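DPS family protein (Vibrio cholerae O1 biovar El Tor, PDB 3IQ1) probably oxidises and stores iron as a ferritin-like Dps protein, assembled from twelve subunits, each built around a four-helix bundle. Local coordinates at residues A28-F33 and H119-I124; I67-E72 and S141-E146; R38-N43 and R104-G109; E126-T131 and G135-M140. One frame throughout, in Å; residues are numbered along the deposited sequence.

The four contacts run along one ferritin-like bundle. Interactions 1 and 3 both join helix 13-43 to helix 103-131, about 19 Å apart between centres; interaction 2 joins helices 49-76 and 134-158, and interaction 4 joins consecutive helices 103-131 and 134-158. Interactions 1 and 2 merge in the core, about 10 Å apart between centres, where Y30 OH lies 3.3 Å from Y143 CD2. Interaction 4 adjoins both, its centre about 14 and 12 Å from theirs. Interaction 3 sits toward the other end, about 31 Å from interaction 4 between centres. Interactions 1, 2 and 3 all reach the second subunit, probably across the two-fold dimer interface that in Dps relatives carries the ferroxidase centre.

Interaction 1. Residues A28-F33 and H119-I124; sequences ANYQVF and HQQRDI
In the core of the ferritin-like four-helix bundle, antiparallel helices 13-43 and 103-131 meet here through polar side chains: Y30 reaches Q121, and N29 faces Q120. The backbones stay well apart, with 9.5 Å between the CA atoms of N29 and Q120, and the side chains bridge the gap. Y30 OH donates a hydrogen bond of 2.6 Å to Q121 OE1. The hydroxyl lies in the carbonyl plane at a C=O...O angle of 146°, while OE1 sits at the edge of the Y30 ring, 3.3 Å from CE1; amide and ring planes are 35° apart. Q121 gets there because its chain runs extended beyond CG (chi2 161°), carrying the amide across the interior at about a right angle to the tyrosine. Beside this pair, the amides of N29 and Q120 meet with their planes nearly perpendicular, although the assignment of their oxygen and nitrogen atoms is doubtful. Q147 of helix 134-158 completes the polar cluster: its side-chain amide hydrogen-bonds to Y30 OH and to Q121 NE2. The tyrosine hydroxyl thus has two partners, both polar atoms of the Q121 amide are engaged, and the rotation of that amide is fixed. Three helices are thereby joined by a closed cycle of hydrogen bonds, which satisfies these buried polar atoms with neutral groups.

Interaction 2. Residues I67-E72 and S141-E146; sequences IDELAE and SDYIRE
Y143 of helix 134-158 spans the gap to helix 49-76 with its ring, and its hydroxyl lands against E69 CB and the backbone N of L70. This is the tight part of the contact: Y143 OH lies 3.3 Å from E69 CB, 3.6 Å from L70 N and 4.2 Å from L70 CB. Since the CA atoms of L70 and Y143 are 10.2 Å apart, the tyrosine supplies most of the filling, and Q121 of helix 103-131 packs against it. L70 also packs on L23 and Y30 of helix 13-43.

The E69 side is looser and is bridged by a water. E69 is solvent-exposed; its CG lies anti to the backbone N (chi1 -160°) and the extended chain carries OE2 past the ring edge of Y143, near its plane, without close contact. The water donates to E69 OE2 at 3.2 Å and to D142 OD2 at 3.0 Å, linking two carboxylates whose like charges are probably eased by R145 of the fourth subunit, in a salt bridge with D142 OD2 and a long, weak ion pair with E69 OE1. The contact joins the second and fourth helices of a ferritin-like four-helix bundle, antiparallel across its core, with its charged edge meeting the fourth subunit of the dodecamer.

Interaction 3. Residues R38-N43 and R104-G109; sequences RGYHWN and RSSMQG
Y40 and S106 bring their helices close, with 5.9 Å between their CA atoms, where the last turns of helix 13-43 run antiparallel to the first turns of helix 103-131. This is one end of the ferritin-like bundle, far from the middle of the chain, and a single aromatic ring makes up much of the contact. The CG of Y40 stands beside the backbone N, and this chi1 of -58° turns the ring toward helix 103-131, where it lies slantwise over S106 and G109. S106 CB sits over one ring face in a CH-pi contact, 3.9 Å from the centroid and 22° off the normal. On the same face, S106 OG lies 3.4 Å from Y40 CD1 and S106 O 3.4 Å from Y40 CE2, toward opposite margins. One turn further on, G109 has no side chain to stand in the way, and the phenol passes close by its backbone, with Y40 OH 3.5 Å from G109 CA. The polar end of the ring is held by H97, whose ND1 is hydrogen-bonded to Y40 OH and whose ring meets that of Y40 with the planes at about 80°. S106 OG is hydrogen-bonded to S100 OG, so the segment leading into helix 103-131 ties down both partners. On the opposite side of the helix from Y40, R38 forms a salt bridge with D68 of the second subunit. A water bridges the two helices, accepting from S106 OG at 2.7 Å and donating to Y40 O at 2.8 Å.

Interaction 4. Residues E126-T131 and G135-M140; sequences ELAGET and GTSALM
A128 and T136 supply the apolar part of the contact, a methyl-to-methyl approach of 4.2 Å between A128 CB and T136 CG2. T136 CG2 lies anti to its own backbone nitrogen, a consequence of chi1 -60°, and faces the alanine, while OG1 is placed beside that nitrogen. The same threonine also packs on I124, one turn before A128, and M140 fills in against I124 and Q121.

Backbone geometry sets the closeness. The segment axes approach to 8.5 Å with 151° between their directions, and the CA atoms of A128 and S137 are 5.6 Å apart. Small residues make such an approach possible where helix 103-131 turns back into helix 134-158, the antiparallel hairpin that forms the second half of a ferritin-like four-helix bundle.

Polar groups look mainly to the linker and to helix 49-76. T136 OG1 is gripped twice, by D133 OD2 and by R73 NE, which probably fixes the side chain's rotation. S137 is modelled in two conformers; in one of them OG lies 3.3 Å from A128 CB and bonds to D133 O, a detail best taken as doubtful. Against the neighbouring chain, A138 packs on S141 of the fourth subunit and L139 on R145 of the same subunit.

Interaction 1. Residues A28-F33 and H119-I124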
# COMPACT_ATOMS: atom_id res chain seq x y z
N ALA B 28 -36.07 7.05 6.58
CA ALA B 28 -36.55 6.80 7.95
C ALA B 28 -36.43 5.36 8.38
O ALA B 28 -35.97 5.07 9.49
CB ALA B 28 -37.99 7.27 8.09
N ASN B 29 -36.84 4.45 7.49
CA ASN B 29 -36.70 3.04 7.76
C ASN B 29 -35.23 2.66 7.90
O ASN B 29 -34.89 1.90 8.79
CB ASN B 29 -37.39 2.23 6.68
CG ASN B 29 -38.92 2.21 6.86
OD1 ASN B 29 -39.67 2.43 5.87
ND2 ASN B 29 -39.38 1.95 8.02
N TYR B 30 -34.38 3.12 6.99
CA TYR B 30 -32.96 2.85 7.12
C TYR B 30 -32.39 3.26 8.45
O TYR B 30 -31.53 2.56 9.02
CB TYR B 30 -32.13 3.48 6.01
CG TYR B 30 -31.91 2.66 4.78
CD1 TYR B 30 -32.79 2.69 3.71
CD2 TYR B 30 -30.82 1.85 4.67
CE1 TYR B 30 -32.58 1.95 2.59
CE2 TYR B 30 -30.60 1.10 3.50
CZ TYR B 30 -31.48 1.13 2.50
OH TYR B 30 -31.24 0.35 1.37
N GLN B 31 -32.79 4.42 8.93
CA GLN B 31 -32.17 5.03 10.10
C GLN B 31 -32.56 4.20 11.34
O GLN B 31 -31.68 3.85 12.15
CB GLN B 31 -32.58 6.50 10.18
CG GLN B 31 -31.85 7.39 9.19
CD GLN B 31 -30.44 7.78 9.61
OE1 GLN B 31 -29.71 6.94 10.17
NE2 GLN B 31 -30.01 9.00 9.26
N VAL B 32 -33.85 3.87 11.48
CA VAL B 32 -34.28 3.01 12.58
C VAL B 32 -33.63 1.63 12.50
O VAL B 32 -33.15 1.10 13.50
CB VAL B 32 -35.80 2.90 12.67
CG1 VAL B 32 -36.24 1.92 13.82
CG2 VAL B 32 -36.44 4.28 12.93
N PHE B 33 -33.51 1.09 11.30
CA PHE B 33 -32.91 -0.21 11.12
C PHE B 33 -31.41 -0.19 11.47
O PHE B 33 -30.89 -1.14 12.08
CB PHE B 33 -33.14 -0.61 9.67
CG PHE B 33 -32.81 -2.05 9.33
CD1 PHE B 33 -33.33 -3.13 10.05
CD2 PHE B 33 -32.11 -2.33 8.19
CE1 PHE B 33 -33.10 -4.42 9.70
CE2 PHE B 33 -31.86 -3.66 7.81
CZ PHE B 33 -32.38 -4.72 8.57
N HIS B 119 -39.12 -4.19 -0.30
CA HIS B 119 -40.48 -3.93 -0.77
C HIS B 119 -40.59 -2.45 -1.14
O HIS B 119 -41.13 -2.11 -2.22
CB HIS B 119 -41.42 -4.32 0.37
CG HIS B 119 -42.86 -4.27 0.02
ND1 HIS B 119 -43.59 -3.11 0.11
CD2 HIS B 119 -43.73 -5.26 -0.30
CE1 HIS B 119 -44.84 -3.37 -0.23
NE2 HIS B 119 -44.96 -4.67 -0.45
N GLN B 120 -40.10 -1.57 -0.28
CA GLN B 120 -40.21 -0.11 -0.51
C GLN B 120 -39.35 0.33 -1.68
O GLN B 120 -39.75 1.13 -2.50
CB GLN B 120 -39.80 0.72 0.69
CG GLN B 120 -40.74 1.00 1.68
CD GLN B 120 -40.03 1.94 2.67
OE1 GLN B 120 -39.01 1.56 3.22
NE2 GLN B 120 -40.43 3.14 2.73
N GLN B 121 -38.15 -0.28 -1.80
CA GLN B 121 -37.25 0.03 -2.92
C GLN B 121 -37.83 -0.41 -4.25
O GLN B 121 -37.71 0.32 -5.21
CB GLN B 121 -35.87 -0.56 -2.66
CG GLN B 121 -35.21 0.18 -1.50
CD GLN B 121 -34.06 -0.46 -0.80
OE1 GLN B 121 -33.37 0.23 -0.07
NE2 GLN B 121 -33.75 -1.73 -1.08
N ARG B 122 -38.52 -1.56 -4.32
CA ARG B 122 -39.17 -1.99 -5.54
C ARG B 122 -40.32 -1.03 -5.95
O ARG B 122 -40.51 -0.71 -7.12
CB ARG B 122 -39.71 -3.39 -5.35
CG ARG B 122 -38.58 -4.43 -5.24
CD ARG B 122 -39.13 -5.75 -4.81
NE ARG B 122 -38.08 -6.76 -4.74
CZ ARG B 122 -37.98 -7.69 -3.79
NH1 ARG B 122 -38.89 -7.76 -2.81
NH2 ARG B 122 -36.95 -8.57 -3.82
N ASP B 123 -41.04 -0.54 -4.95
CA ASP B 123 -42.10 0.43 -5.24
C ASP B 123 -41.55 1.73 -5.79
O ASP B 123 -42.07 2.25 -6.78
CB ASP B 123 -42.91 0.73 -4.01
CG ASP B 123 -43.93 -0.35 -3.69
OD1 ASP B 123 -44.20 -1.24 -4.54
OD2 ASP B 123 -44.53 -0.25 -2.59
N ILE B 124 -40.47 2.22 -5.18
CA ILE B 124 -39.81 3.42 -5.67
C ILE B 124 -39.25 3.20 -7.06
O ILE B 124 -39.33 4.07 -7.94
CB ILE B 124 -38.72 3.94 -4.69
CG1 ILE B 124 -39.38 4.38 -3.39
CG2 ILE B 124 -37.93 5.10 -5.34
CD1 ILE B 124 -38.39 4.57 -2.23

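Interaction 2. Residues I67-E72 and S141-E146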
# COMPACT_ATOMS: atom_id res chain seq x y z
N ILE B 67 -27.46 5.10 3.58
CA ILE B 67 -28.10 6.24 4.18
C ILE B 67 -27.52 7.54 3.60
O ILE B 67 -28.27 8.45 3.22
CB ILE B 67 -27.95 6.23 5.70
CG1 ILE B 67 -28.93 5.21 6.30
CG2 ILE B 67 -28.26 7.58 6.24
CD1 ILE B 67 -28.57 4.83 7.77
N ASP B 68 -26.20 7.56 3.48
CA ASP B 68 -25.47 8.74 2.93
C ASP B 68 -25.96 9.01 1.49
O ASP B 68 -26.34 10.13 1.14
CB ASP B 68 -23.96 8.47 2.90
CG ASP B 68 -23.33 8.18 4.29
OD1 ASP B 68 -24.01 8.40 5.30
OD2 ASP B 68 -22.11 7.77 4.36
N GLU B 69 -25.97 7.96 0.69
CA GLU B 69 -26.32 8.04 -0.74
C GLU B 69 -27.79 8.40 -0.93
O GLU B 69 -28.15 9.09 -1.85
CB GLU B 69 -25.87 6.80 -1.55
CG GLU B 69 -25.74 7.00 -3.12
CD GLU B 69 -25.01 5.86 -3.89
OE1 GLU B 69 -24.86 5.97 -5.13
OE2 GLU B 69 -24.57 4.88 -3.28
N LEU B 70 -28.63 7.90 -0.05
CA LEU B 70 -30.04 8.20 -0.11
C LEU B 70 -30.37 9.65 0.24
O LEU B 70 -31.11 10.32 -0.49
CB LEU B 70 -30.75 7.21 0.81
CG LEU B 70 -32.21 7.12 0.91
CD1 LEU B 70 -32.85 7.00 -0.51
CD2 LEU B 70 -32.53 5.85 1.78
N ALA B 71 -29.79 10.18 1.32
CA ALA B 71 -29.98 11.58 1.64
C ALA B 71 -29.47 12.47 0.50
O ALA B 71 -30.16 13.44 0.16
CB ALA B 71 -29.23 11.96 2.95
N GLU B 72 -28.35 12.11 -0.10
CA GLU B 72 -27.77 12.87 -1.25
C GLU B 72 -28.72 12.81 -2.47
O GLU B 72 -28.85 13.80 -3.19
CB GLU B 72 -26.43 12.35 -1.65
CG GLU B 72 -25.37 12.58 -0.70
CD GLU B 72 -24.04 12.18 -1.29
OE1 GLU B 72 -23.97 11.22 -2.15
OE2 GLU B 72 -23.09 12.84 -0.87
N SER B 141 -32.00 -0.02 -7.92
CA SER B 141 -31.50 -1.24 -8.50
C SER B 141 -30.30 -1.79 -7.74
O SER B 141 -30.22 -2.99 -7.41
CB SER B 141 -31.18 -1.03 -9.96
OG SER B 141 -30.54 -2.15 -10.56
N ASP B 142 -29.37 -0.90 -7.47
CA ASP B 142 -28.18 -1.25 -6.69
C ASP B 142 -28.60 -1.79 -5.32
O ASP B 142 -28.08 -2.82 -4.88
CB ASP B 142 -27.27 -0.06 -6.49
CG ASP B 142 -26.51 0.35 -7.74
OD1 ASP B 142 -26.51 -0.40 -8.74
OD2 ASP B 142 -25.86 1.38 -7.69
N TYR B 143 -29.48 -1.09 -4.63
CA TYR B 143 -29.86 -1.49 -3.29
C TYR B 143 -30.56 -2.84 -3.27
O TYR B 143 -30.29 -3.71 -2.43
CB TYR B 143 -30.74 -0.45 -2.61
CG TYR B 143 -30.06 0.88 -2.25
CD1 TYR B 143 -28.74 1.17 -2.64
CD2 TYR B 143 -30.72 1.82 -1.54
CE1 TYR B 143 -28.11 2.37 -2.28
CE2 TYR B 143 -30.12 3.06 -1.22
CZ TYR B 143 -28.81 3.31 -1.60
OH TYR B 143 -28.24 4.48 -1.24
N ILE B 144 -31.46 -3.05 -4.24
CA ILE B 144 -32.24 -4.28 -4.32
C ILE B 144 -31.31 -5.45 -4.58
O ILE B 144 -31.37 -6.49 -3.90
CB ILE B 144 -33.32 -4.18 -5.42
CG1 ILE B 144 -34.43 -3.20 -4.99
CG2 ILE B 144 -33.91 -5.55 -5.74
CD1 ILE B 144 -35.26 -2.72 -6.15
N ARG B 145 -30.39 -5.32 -5.52
CA ARG B 145 -29.61 -6.49 -5.88
C ARG B 145 -28.69 -6.90 -4.71
O ARG B 145 -28.45 -8.09 -4.48
CB ARG B 145 -28.83 -6.24 -7.14
CG ARG B 145 -27.69 -5.29 -7.01
CD ARG B 145 -27.20 -4.81 -8.38
NE ARG B 145 -26.55 -5.90 -9.10
CZ ARG B 145 -25.73 -5.74 -10.14
NH1 ARG B 145 -25.14 -6.77 -10.70
NH2 ARG B 145 -25.51 -4.55 -10.63
N GLU B 146 -28.14 -5.90 -4.01
CA GLU B 146 -27.26 -6.16 -2.91
C GLU B 146 -28.01 -6.81 -1.74
O GLU B 146 -27.52 -7.77 -1.07
CB GLU B 146 -26.54 -4.88 -2.46
CG GLU B 146 -25.56 -4.35 -3.52
CD GLU B 146 -24.99 -3.00 -3.19
OE1 GLU B 146 -24.98 -2.65 -2.00
OE2 GLU B 146 -24.49 -2.31 -4.12
O HOH W 1 -24.91 2.22 -5.01

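Interaction 3. Residues R38-N43 and R104-G109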
# COMPACT_ATOMS: atom_id res chain seq x y z
N ARG B 38 -26.98 -1.49 15.22
CA ARG B 38 -25.97 -1.09 16.16
C ARG B 38 -26.23 -1.79 17.51
O ARG B 38 -25.29 -2.31 18.13
CB ARG B 38 -25.95 0.42 16.31
CG ARG B 38 -25.43 1.10 15.07
CD ARG B 38 -23.99 1.20 15.10
NE ARG B 38 -23.52 2.43 15.77
CZ ARG B 38 -22.25 2.73 15.90
NH1 ARG B 38 -21.34 1.89 15.47
NH2 ARG B 38 -21.86 3.88 16.45
N GLY B 39 -27.50 -1.82 17.94
CA GLY B 39 -27.87 -2.52 19.15
C GLY B 39 -27.51 -4.01 19.06
O GLY B 39 -27.02 -4.63 20.00
N TYR B 40 -27.80 -4.62 17.92
CA TYR B 40 -27.49 -6.04 17.77
C TYR B 40 -26.00 -6.32 17.98
O TYR B 40 -25.63 -7.32 18.62
CB TYR B 40 -27.92 -6.56 16.40
CG TYR B 40 -29.40 -6.43 16.02
CD1 TYR B 40 -30.40 -6.31 16.95
CD2 TYR B 40 -29.78 -6.50 14.68
CE1 TYR B 40 -31.76 -6.22 16.55
CE2 TYR B 40 -31.07 -6.43 14.27
CZ TYR B 40 -32.10 -6.29 15.19
OH TYR B 40 -33.42 -6.21 14.81
N HIS B 41 -25.16 -5.46 17.38
CA HIS B 41 -23.71 -5.47 17.54
C HIS B 41 -23.28 -5.35 18.97
O HIS B 41 -22.47 -6.13 19.45
CB HIS B 41 -23.14 -4.33 16.67
CG HIS B 41 -21.72 -3.98 16.91
ND1 HIS B 41 -20.65 -4.78 16.51
CD2 HIS B 41 -21.17 -2.84 17.40
CE1 HIS B 41 -19.52 -4.17 16.80
NE2 HIS B 41 -19.80 -3.00 17.36
N TRP B 42 -23.77 -4.32 19.66
CA TRP B 42 -23.39 -4.09 21.05
C TRP B 42 -23.81 -5.18 21.99
O TRP B 42 -23.06 -5.51 22.92
CB TRP B 42 -23.97 -2.76 21.54
CG TRP B 42 -23.35 -1.55 20.89
CD1 TRP B 42 -22.08 -1.43 20.41
CD2 TRP B 42 -24.00 -0.32 20.61
NE1 TRP B 42 -21.90 -0.21 19.85
CE2 TRP B 42 -23.06 0.51 19.96
CE3 TRP B 42 -25.28 0.16 20.85
CZ2 TRP B 42 -23.35 1.78 19.57
CZ3 TRP B 42 -25.59 1.46 20.45
CH2 TRP B 42 -24.62 2.25 19.79
N ASN B 43 -25.03 -5.70 21.80
CA ASN B 43 -25.68 -6.53 22.81
C ASN B 43 -25.64 -8.05 22.67
O ASN B 43 -26.10 -8.77 23.55
CB ASN B 43 -27.13 -6.11 22.96
CG ASN B 43 -27.27 -4.61 23.39
OD1 ASN B 43 -26.48 -4.13 24.22
ND2 ASN B 43 -28.29 -3.90 22.85
N ARG B 104 -30.15 -15.53 16.92
CA ARG B 104 -31.31 -15.77 16.09
C ARG B 104 -32.29 -14.59 16.10
O ARG B 104 -32.79 -14.20 15.03
CB ARG B 104 -31.99 -17.09 16.46
CG ARG B 104 -33.13 -17.46 15.57
CD ARG B 104 -33.53 -18.94 15.79
NE ARG B 104 -32.38 -19.80 15.51
CZ ARG B 104 -32.10 -20.34 14.30
NH1 ARG B 104 -32.91 -20.18 13.29
NH2 ARG B 104 -31.02 -21.08 14.14
N SER B 105 -32.59 -14.02 17.27
CA SER B 105 -33.51 -12.86 17.29
C SER B 105 -32.98 -11.69 16.46
O SER B 105 -33.75 -11.03 15.75
CB SER B 105 -33.90 -12.34 18.67
OG SER B 105 -32.85 -12.03 19.46
N SER B 106 -31.69 -11.44 16.57
CA SER B 106 -31.08 -10.32 15.84
C SER B 106 -31.06 -10.57 14.37
O SER B 106 -31.49 -9.72 13.59
CB SER B 106 -29.69 -10.03 16.39
OG SER B 106 -29.81 -9.55 17.73
N MSE B 107 -30.64 -11.78 13.98
CA MSE B 107 -30.60 -12.18 12.56
C MSE B 107 -32.01 -12.16 11.94
O MSE B 107 -32.19 -11.70 10.82
CB MSE B 107 -29.95 -13.56 12.40
CG MSE B 107 -28.43 -13.49 12.69
SE MSE B 107 -27.35 -12.60 11.39
CE MSE B 107 -27.52 -14.07 10.14
N GLN B 108 -33.01 -12.67 12.66
CA GLN B 108 -34.41 -12.59 12.16
C GLN B 108 -34.88 -11.14 12.02
O GLN B 108 -35.60 -10.79 11.07
CB GLN B 108 -35.35 -13.35 13.09
CG GLN B 108 -36.76 -13.53 12.50
CD GLN B 108 -36.76 -14.31 11.19
OE1 GLN B 108 -36.21 -15.41 11.10
NE2 GLN B 108 -37.37 -13.73 10.15
N GLY B 109 -34.47 -10.30 12.96
CA GLY B 109 -34.75 -8.84 12.90
C GLY B 109 -34.23 -8.25 11.60
O GLY B 109 -34.92 -7.49 10.92
O HOH W 2 -27.63 -9.19 19.32

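Interaction 4. Residues E126-T131 and G135-M140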
# COMPACT_ATOMS: atom_id res chain seq x y z
N GLU B 126 -40.34 1.21 -9.34
CA GLU B 126 -41.46 1.22 -10.30
C GLU B 126 -41.92 2.64 -10.59
O GLU B 126 -42.14 3.01 -11.74
CB GLU B 126 -42.63 0.41 -9.73
CG GLU B 126 -43.73 0.17 -10.71
CD GLU B 126 -44.79 -0.85 -10.23
OE1 GLU B 126 -44.49 -1.72 -9.38
OE2 GLU B 126 -45.92 -0.77 -10.75
N LEU B 127 -42.08 3.45 -9.55
CA LEU B 127 -42.56 4.84 -9.71
C LEU B 127 -41.55 5.63 -10.55
O LEU B 127 -41.91 6.39 -11.45
CB LEU B 127 -42.73 5.48 -8.34
CG LEU B 127 -43.19 6.94 -8.35
CD1 LEU B 127 -44.56 7.07 -9.07
CD2 LEU B 127 -43.28 7.46 -6.90
N ALA B 128 -40.27 5.47 -10.23
CA ALA B 128 -39.23 6.19 -10.94
C ALA B 128 -39.24 5.81 -12.43
O ALA B 128 -39.03 6.64 -13.30
CB ALA B 128 -37.86 5.89 -10.34
N GLY B 129 -39.47 4.54 -12.71
CA GLY B 129 -39.54 4.08 -14.11
C GLY B 129 -40.67 4.70 -14.91
O GLY B 129 -40.53 5.01 -16.12
N GLU B 130 -41.78 4.92 -14.24
CA GLU B 130 -42.98 5.50 -14.83
C GLU B 130 -42.72 6.89 -15.33
O GLU B 130 -43.36 7.31 -16.29
CB GLU B 130 -44.13 5.53 -13.83
CG GLU B 130 -44.75 4.18 -13.53
CD GLU B 130 -45.73 4.18 -12.36
OE1 GLU B 130 -46.04 5.26 -11.81
OE2 GLU B 130 -46.23 3.07 -12.01
N THR B 131 -41.79 7.63 -14.71
CA THR B 131 -41.51 8.98 -15.19
C THR B 131 -40.13 9.19 -15.76
O THR B 131 -39.76 10.32 -16.09
CB THR B 131 -41.76 10.04 -14.10
OG1 THR B 131 -41.11 9.66 -12.89
CG2 THR B 131 -43.27 10.20 -13.92
N GLY B 135 -31.80 8.19 -12.58
CA GLY B 135 -30.89 8.28 -11.44
C GLY B 135 -31.42 7.64 -10.16
O GLY B 135 -30.70 6.96 -9.44
N THR B 136 -32.71 7.83 -9.91
CA THR B 136 -33.36 7.21 -8.77
C THR B 136 -33.52 5.74 -9.00
O THR B 136 -33.24 4.94 -8.11
CB THR B 136 -34.69 7.86 -8.43
OG1 THR B 136 -34.47 9.23 -8.12
CG2 THR B 136 -35.43 7.16 -7.22
N SER B 137 -33.94 5.35 -10.22
CA SER B 137 -34.07 3.93 -10.56
C SER B 137 -32.78 3.17 -10.32
O SER B 137 -32.80 2.07 -9.76
CB SER B 137 -34.45 3.78 -12.04
OG SER B 137 -35.80 4.13 -12.21
N ALA B 138 -31.68 3.73 -10.78
CA ALA B 138 -30.38 3.09 -10.73
C ALA B 138 -29.99 2.86 -9.29
O ALA B 138 -29.41 1.87 -8.97
CB ALA B 138 -29.32 3.95 -11.46
N LEU B 139 -30.26 3.83 -8.42
CA LEU B 139 -29.96 3.66 -6.99
C LEU B 139 -30.75 2.52 -6.38
O LEU B 139 -30.20 1.69 -5.67
CB LEU B 139 -30.27 4.95 -6.23
CG LEU B 139 -29.78 5.04 -4.78
CD1 LEU B 139 -28.23 4.93 -4.78
CD2 LEU B 139 -30.19 6.31 -4.01
N MSE B 140 -32.04 2.47 -6.67
CA MSE B 140 -32.89 1.40 -6.14
C MSE B 140 -32.41 0.04 -6.64
O MSE B 140 -32.39 -0.93 -5.89
CB MSE B 140 -34.36 1.62 -6.48
CG MSE B 140 -35.00 2.82 -5.85
SE MSE B 140 -34.97 3.02 -3.97
CE MSE B 140 -33.26 3.96 -3.88